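Local coordinates for sulfate adenylyltransferase (Allochromatium vinosum, PDB 4DNX), which catalyses the transfer of the adenylyl group of ATP to sulfate, giving adenosine 5'-phosphosulfate and diphosphate, at residues M128-T132 with V146-N150; Y271-E276 with A299-Y305. One frame throughout, in Å; residues are numbered along the deposited sequence.

Interaction 1: M128-T132 with V146-N150; sequences MALMT and VETFN
Thr132 OG1 is gripped by two partners: it accepts from Asn150 ND2 at 3.0 Å, nearly straight at 162°, and donates to Met128 O at 2.8 Å, one helical turn back. That donation reaches the carbonyl from above its plane, while Thr132 N takes the same oxygen as its regular helix acceptor. The second N-H of the Asn150 amide goes home to Val146 O at 2.9 Å, and both partners lie close to the amide plane, so the group is held flat at the end of its own helix. Beside this polar line, Phe149, its CG anti to the backbone N (chi1 -177°), presents a ring edge to Thr132 OG1. Bends at chi2 and chi3 curl Met128 back and bring its CE obliquely to the Phe149 ring, 4.0 Å from the centroid, in an off-centre CH-pi contact, with SD oblique to it as well. Thr132 CG2 meets Val146 CG2 at 3.8 Å. A leucine in place of Asn150 would probably leave Thr132 OG1 without its donor and the last turn of helix 144-149 without its side-chain tie. The pairing is a helix-helix contact in the PUA-like domain, with a Met-aromatic contact beside a bridging asparagine.

Interaction 2: Y271-E276 with A299-Y305; sequences YAGPRE and AGVGDYY
This is a contact between a loop and the N-terminal end of a helix in the ATP-sulfurylase domain: the turn leading into helix 274-287 lies against the loop that follows strand 291-294, and the backbones come closest where Gly273 faces Gly300. Gly273 N gives the one hydrogen bond across, to Ala299 O at 3.0 Å, bent to 144° and arriving well above the carbonyl plane. Tyr271 CA adds a CA-H...O contact to the same oxygen. The Tyr305 ring lies alongside, with Pro274 CD over one face, 3.9 Å from the centroid, and Gly273 CA over it too; Tyr304 CB covers the opposite face. Gly273 is the N-cap residue of helix 274-287, in the Rossmann-like domain, and has no room for a side chain: a CB would run into Tyr305 CD2 and Pro274 CD. Inside the turn, Glu276 reaches back with its CG anti to the backbone N (chi1 -173°); OE1 accepts from Ala272 N at 3.1 Å and OE2 takes Leu270 N. Ala299 CB rests 3.7 Å from Glu276 OE1. Val301 CG1 packs on Tyr271 CB at 3.8 Å, the two side chains crossing at about a right angle. The hydroxyl of Tyr305 is hydrogen-bonded to Tyr136 O and His143 NE2.

Interaction 1 comes first in the sequence, in the PUA-like region with helices 125-136 and 144-149, and interaction 2 follows in the ATP-sulfurylase region, with helix 274-287 and the loop before helix 309-316. Their centres are 14 Å apart and their nearest atoms about 7 Å, with no direct touch. What joins them is the chain from the end of helix 125-136 to the start of helix 144-149: the Tyr305 hydroxyl reaches it, His143 passes the connection on through a hydrogen bond from Val146 N to its ND1, and Tyr271 and Val301 touch Pro144. Interaction 2 therefore sits where the PUA-like part meets the Rossmann-like part, with interaction 1 close by on the PUA-like side.

Interaction 1: M128-T132 with V146-N150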
loop_
_atom_site.group_PDB
_atom_site.type_symbol
_atom_site.label_atom_id
_atom_site.label_comp_id
_atom_site.label_asym_id
_atom_site.label_seq_id
_atom_site.Cartn_x
_atom_site.Cartn_y
_atom_site.Cartn_z
ATOM N N MET A 128 33.988 1.120 -17.824
ATOM C CA MET A 128 32.898 0.127 -17.808
ATOM C C MET A 128 33.404 -1.224 -17.363
ATOM O O MET A 128 32.757 -1.853 -16.507
ATOM C CB MET A 128 32.187 -0.031 -19.159
ATOM C CG MET A 128 31.212 1.081 -19.473
ATOM S SD MET A 128 29.804 1.285 -18.332
ATOM C CE MET A 128 28.757 -0.114 -18.694
ATOM N N ALA A 129 34.531 -1.643 -17.919
ATOM C CA ALA A 129 35.150 -2.944 -17.569
ATOM C C ALA A 129 35.520 -2.990 -16.091
ATOM O O ALA A 129 35.352 -4.042 -15.450
ATOM C CB ALA A 129 36.374 -3.250 -18.446
ATOM N N LEU A 130 36.052 -1.879 -15.569
ATOM C CA LEU A 130 36.453 -1.825 -14.161
ATOM C C LEU A 130 35.206 -1.995 -13.281
ATOM O O LEU A 130 35.177 -2.834 -12.361
ATOM C CB LEU A 130 37.176 -0.508 -13.834
ATOM C CG LEU A 130 37.644 -0.253 -12.390
ATOM C CD1 LEU A 130 38.466 -1.406 -11.867
ATOM C CD2 LEU A 130 38.464 1.039 -12.324
ATOM N N MET A 131 34.148 -1.241 -13.591
ATOM C CA MET A 131 32.909 -1.310 -12.772
ATOM C C MET A 131 32.252 -2.706 -12.894
ATOM O O MET A 131 31.798 -3.253 -11.899
ATOM C CB MET A 131 31.900 -0.197 -13.157
ATOM C CG MET A 131 32.347 1.225 -12.733
ATOM S SD MET A 131 31.135 2.493 -12.918
ATOM C CE MET A 131 31.134 2.719 -14.723
ATOM N N THR A 132 32.236 -3.274 -14.110
ATOM C CA THR A 132 31.658 -4.596 -14.372
ATOM C C THR A 132 32.369 -5.698 -13.565
ATOM O O THR A 132 31.697 -6.442 -12.833
ATOM C CB THR A 132 31.762 -4.938 -15.886
ATOM O OG1 THR A 132 30.927 -4.025 -16.601
ATOM C CG2 THR A 132 31.289 -6.341 -16.160
ATOM N N VAL A 146 25.942 -8.708 -16.010
ATOM C CA VAL A 146 26.991 -8.096 -16.841
ATOM C C VAL A 146 26.377 -7.591 -18.165
ATOM O O VAL A 146 26.651 -6.436 -18.591
ATOM C CB VAL A 146 28.126 -9.118 -17.117
ATOM C CG1 VAL A 146 29.043 -8.662 -18.255
ATOM C CG2 VAL A 146 28.956 -9.363 -15.831
ATOM N N GLU A 147 25.567 -8.438 -18.794
ATOM C CA GLU A 147 25.019 -8.125 -20.135
ATOM C C GLU A 147 24.099 -6.904 -20.038
ATOM O O GLU A 147 24.228 -5.972 -20.825
ATOM C CB GLU A 147 24.270 -9.313 -20.729
ATOM C CG GLU A 147 23.767 -9.084 -22.169
ATOM C CD GLU A 147 22.938 -10.256 -22.681
ATOM O OE1 GLU A 147 23.403 -10.974 -23.593
ATOM O OE2 GLU A 147 21.818 -10.484 -22.152
ATOM N N THR A 148 23.197 -6.889 -19.062
ATOM C CA THR A 148 22.296 -5.745 -18.870
ATOM C C THR A 148 23.063 -4.465 -18.616
ATOM O O THR A 148 22.772 -3.414 -19.206
ATOM C CB THR A 148 21.291 -6.037 -17.692
ATOM O OG1 THR A 148 20.455 -7.132 -18.091
ATOM C CG2 THR A 148 20.442 -4.794 -17.322
ATOM N N PHE A 149 24.060 -4.535 -17.724
ATOM C CA PHE A 149 24.781 -3.320 -17.316
ATOM C C PHE A 149 25.460 -2.698 -18.535
ATOM O O PHE A 149 25.482 -1.471 -18.687
ATOM C CB PHE A 149 25.834 -3.689 -16.227
ATOM C CG PHE A 149 26.611 -2.501 -15.669
ATOM C CD1 PHE A 149 25.943 -1.474 -14.994
ATOM C CD2 PHE A 149 27.997 -2.412 -15.839
ATOM C CE1 PHE A 149 26.667 -0.357 -14.472
ATOM C CE2 PHE A 149 28.729 -1.318 -15.329
ATOM C CZ PHE A 149 28.043 -0.301 -14.635
ATOM N N ASN A 150 25.979 -3.559 -19.398
ATOM C CA ASN A 150 26.761 -3.116 -20.541
ATOM C C ASN A 150 25.910 -2.868 -21.785
ATOM O O ASN A 150 26.453 -2.606 -22.878
ATOM C CB ASN A 150 27.866 -4.143 -20.837
ATOM C CG ASN A 150 29.026 -4.009 -19.869
ATOM O OD1 ASN A 150 29.919 -3.190 -20.068
ATOM N ND2 ASN A 150 28.997 -4.784 -18.794
#

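Interaction 2: Y271-E276 with A299-Y305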
loop_
_atom_site.group_PDB
_atom_site.type_symbol
_atom_site.label_atom_id
_atom_site.label_comp_id
_atom_site.label_asym_id
_atom_site.label_seq_id
_atom_site.Cartn_x
_atom_site.Cartn_y
_atom_site.Cartn_z
ATOM N N TYR A 271 21.796 -10.296 -10.208
ATOM C CA TYR A 271 22.478 -11.586 -10.259
ATOM C C TYR A 271 23.951 -11.484 -9.825
ATOM O O TYR A 271 24.786 -12.206 -10.348
ATOM C CB TYR A 271 22.396 -12.216 -11.664
ATOM C CG TYR A 271 20.984 -12.413 -12.203
ATOM C CD1 TYR A 271 20.263 -13.578 -11.931
ATOM C CD2 TYR A 271 20.395 -11.446 -13.020
ATOM C CE1 TYR A 271 18.957 -13.758 -12.450
ATOM C CE2 TYR A 271 19.108 -11.606 -13.522
ATOM C CZ TYR A 271 18.397 -12.753 -13.237
ATOM O OH TYR A 271 17.130 -12.886 -13.765
ATOM N N ALA A 272 24.248 -10.625 -8.851
ATOM C CA ALA A 272 25.637 -10.288 -8.485
ATOM C C ALA A 272 26.116 -10.951 -7.198
ATOM O O ALA A 272 27.179 -10.607 -6.641
ATOM C CB ALA A 272 25.801 -8.743 -8.432
ATOM N N GLY A 273 25.350 -11.934 -6.728
ATOM C CA GLY A 273 25.820 -12.799 -5.621
ATOM C C GLY A 273 26.233 -11.992 -4.405
ATOM O O GLY A 273 25.430 -11.163 -3.922
ATOM N N PRO A 274 27.454 -12.216 -3.914
ATOM C CA PRO A 274 27.911 -11.557 -2.683
ATOM C C PRO A 274 27.764 -10.035 -2.724
ATOM O O PRO A 274 27.324 -9.422 -1.736
ATOM C CB PRO A 274 29.369 -11.957 -2.565
ATOM C CG PRO A 274 29.527 -13.213 -3.402
ATOM C CD PRO A 274 28.421 -13.219 -4.418
ATOM N N ARG A 275 28.127 -9.388 -3.834
ATOM C CA ARG A 275 27.872 -7.934 -3.862
ATOM C C ARG A 275 26.383 -7.512 -3.720
ATOM O O ARG A 275 26.073 -6.490 -3.077
ATOM C CB ARG A 275 28.478 -7.276 -5.085
ATOM C CG ARG A 275 28.356 -5.730 -5.042
ATOM C CD ARG A 275 29.245 -5.071 -3.912
ATOM N NE ARG A 275 30.647 -5.188 -4.236
ATOM C CZ ARG A 275 31.367 -4.215 -4.812
ATOM N NH1 ARG A 275 30.842 -3.021 -5.034
ATOM N NH2 ARG A 275 32.617 -4.434 -5.130
ATOM N N GLU A 276 25.471 -8.288 -4.305
ATOM C CA GLU A 276 24.067 -7.980 -4.232
ATOM C C GLU A 276 23.542 -8.268 -2.820
ATOM O O GLU A 276 22.643 -7.572 -2.352
ATOM C CB GLU A 276 23.283 -8.762 -5.286
ATOM C CG GLU A 276 21.839 -8.357 -5.378
ATOM C CD GLU A 276 21.191 -8.790 -6.674
ATOM O OE1 GLU A 276 21.739 -9.742 -7.270
ATOM O OE2 GLU A 276 20.156 -8.185 -7.063
ATOM N N ALA A 299 21.534 -14.838 -4.159
ATOM C CA ALA A 299 21.542 -13.892 -5.306
ATOM C C ALA A 299 22.485 -14.312 -6.447
ATOM O O ALA A 299 22.873 -13.478 -7.285
ATOM C CB ALA A 299 21.883 -12.473 -4.822
ATOM N N GLY A 300 22.823 -15.589 -6.492
ATOM C CA GLY A 300 23.807 -16.114 -7.457
ATOM C C GLY A 300 23.225 -16.462 -8.814
ATOM O O GLY A 300 22.005 -16.386 -9.032
ATOM N N VAL A 301 24.129 -16.772 -9.731
ATOM C CA VAL A 301 23.808 -17.278 -11.078
ATOM C C VAL A 301 25.002 -18.103 -11.520
ATOM O O VAL A 301 26.132 -17.840 -11.084
ATOM C CB VAL A 301 23.495 -16.099 -12.066
ATOM C CG1 VAL A 301 24.692 -15.209 -12.291
ATOM C CG2 VAL A 301 22.901 -16.596 -13.372
ATOM N N GLY A 302 24.758 -19.117 -12.357
ATOM C CA GLY A 302 25.837 -19.903 -12.969
ATOM C C GLY A 302 26.800 -20.450 -11.928
ATOM O O GLY A 302 26.377 -20.879 -10.846
ATOM N N ASP A 303 28.094 -20.361 -12.219
ATOM C CA ASP A 303 29.116 -20.902 -11.331
ATOM C C ASP A 303 30.117 -19.856 -10.833
ATOM O O ASP A 303 31.216 -20.193 -10.428
ATOM C CB ASP A 303 29.842 -22.074 -12.033
ATOM C CG ASP A 303 29.791 -23.348 -11.226
ATOM O OD1 ASP A 303 28.740 -23.617 -10.580
ATOM O OD2 ASP A 303 30.808 -24.084 -11.230
ATOM N N TYR A 304 29.734 -18.581 -10.854
ATOM C CA TYR A 304 30.683 -17.502 -10.586
ATOM C C TYR A 304 31.076 -17.342 -9.129
ATOM O O TYR A 304 32.165 -16.859 -8.858
ATOM C CB TYR A 304 30.153 -16.153 -11.092
ATOM C CG TYR A 304 29.783 -16.193 -12.533
ATOM C CD1 TYR A 304 30.771 -16.143 -13.531
ATOM C CD2 TYR A 304 28.453 -16.316 -12.916
ATOM C CE1 TYR A 304 30.426 -16.200 -14.859
ATOM C CE2 TYR A 304 28.092 -16.378 -14.266
ATOM C CZ TYR A 304 29.081 -16.303 -15.218
ATOM O OH TYR A 304 28.746 -16.354 -16.552
ATOM N N TYR A 305 30.198 -17.729 -8.203
ATOM C CA TYR A 305 30.413 -17.480 -6.785
ATOM C C TYR A 305 30.488 -18.767 -5.950
ATOM O O TYR A 305 29.882 -19.788 -6.277
ATOM C CB TYR A 305 29.314 -16.546 -6.236
ATOM C CG TYR A 305 28.977 -15.410 -7.180
ATOM C CD1 TYR A 305 29.946 -14.454 -7.536
ATOM C CD2 TYR A 305 27.716 -15.317 -7.762
ATOM C CE1 TYR A 305 29.653 -13.406 -8.429
ATOM C CE2 TYR A 305 27.413 -14.259 -8.661
ATOM C CZ TYR A 305 28.410 -13.329 -8.998
ATOM O OH TYR A 305 28.127 -12.318 -9.874
#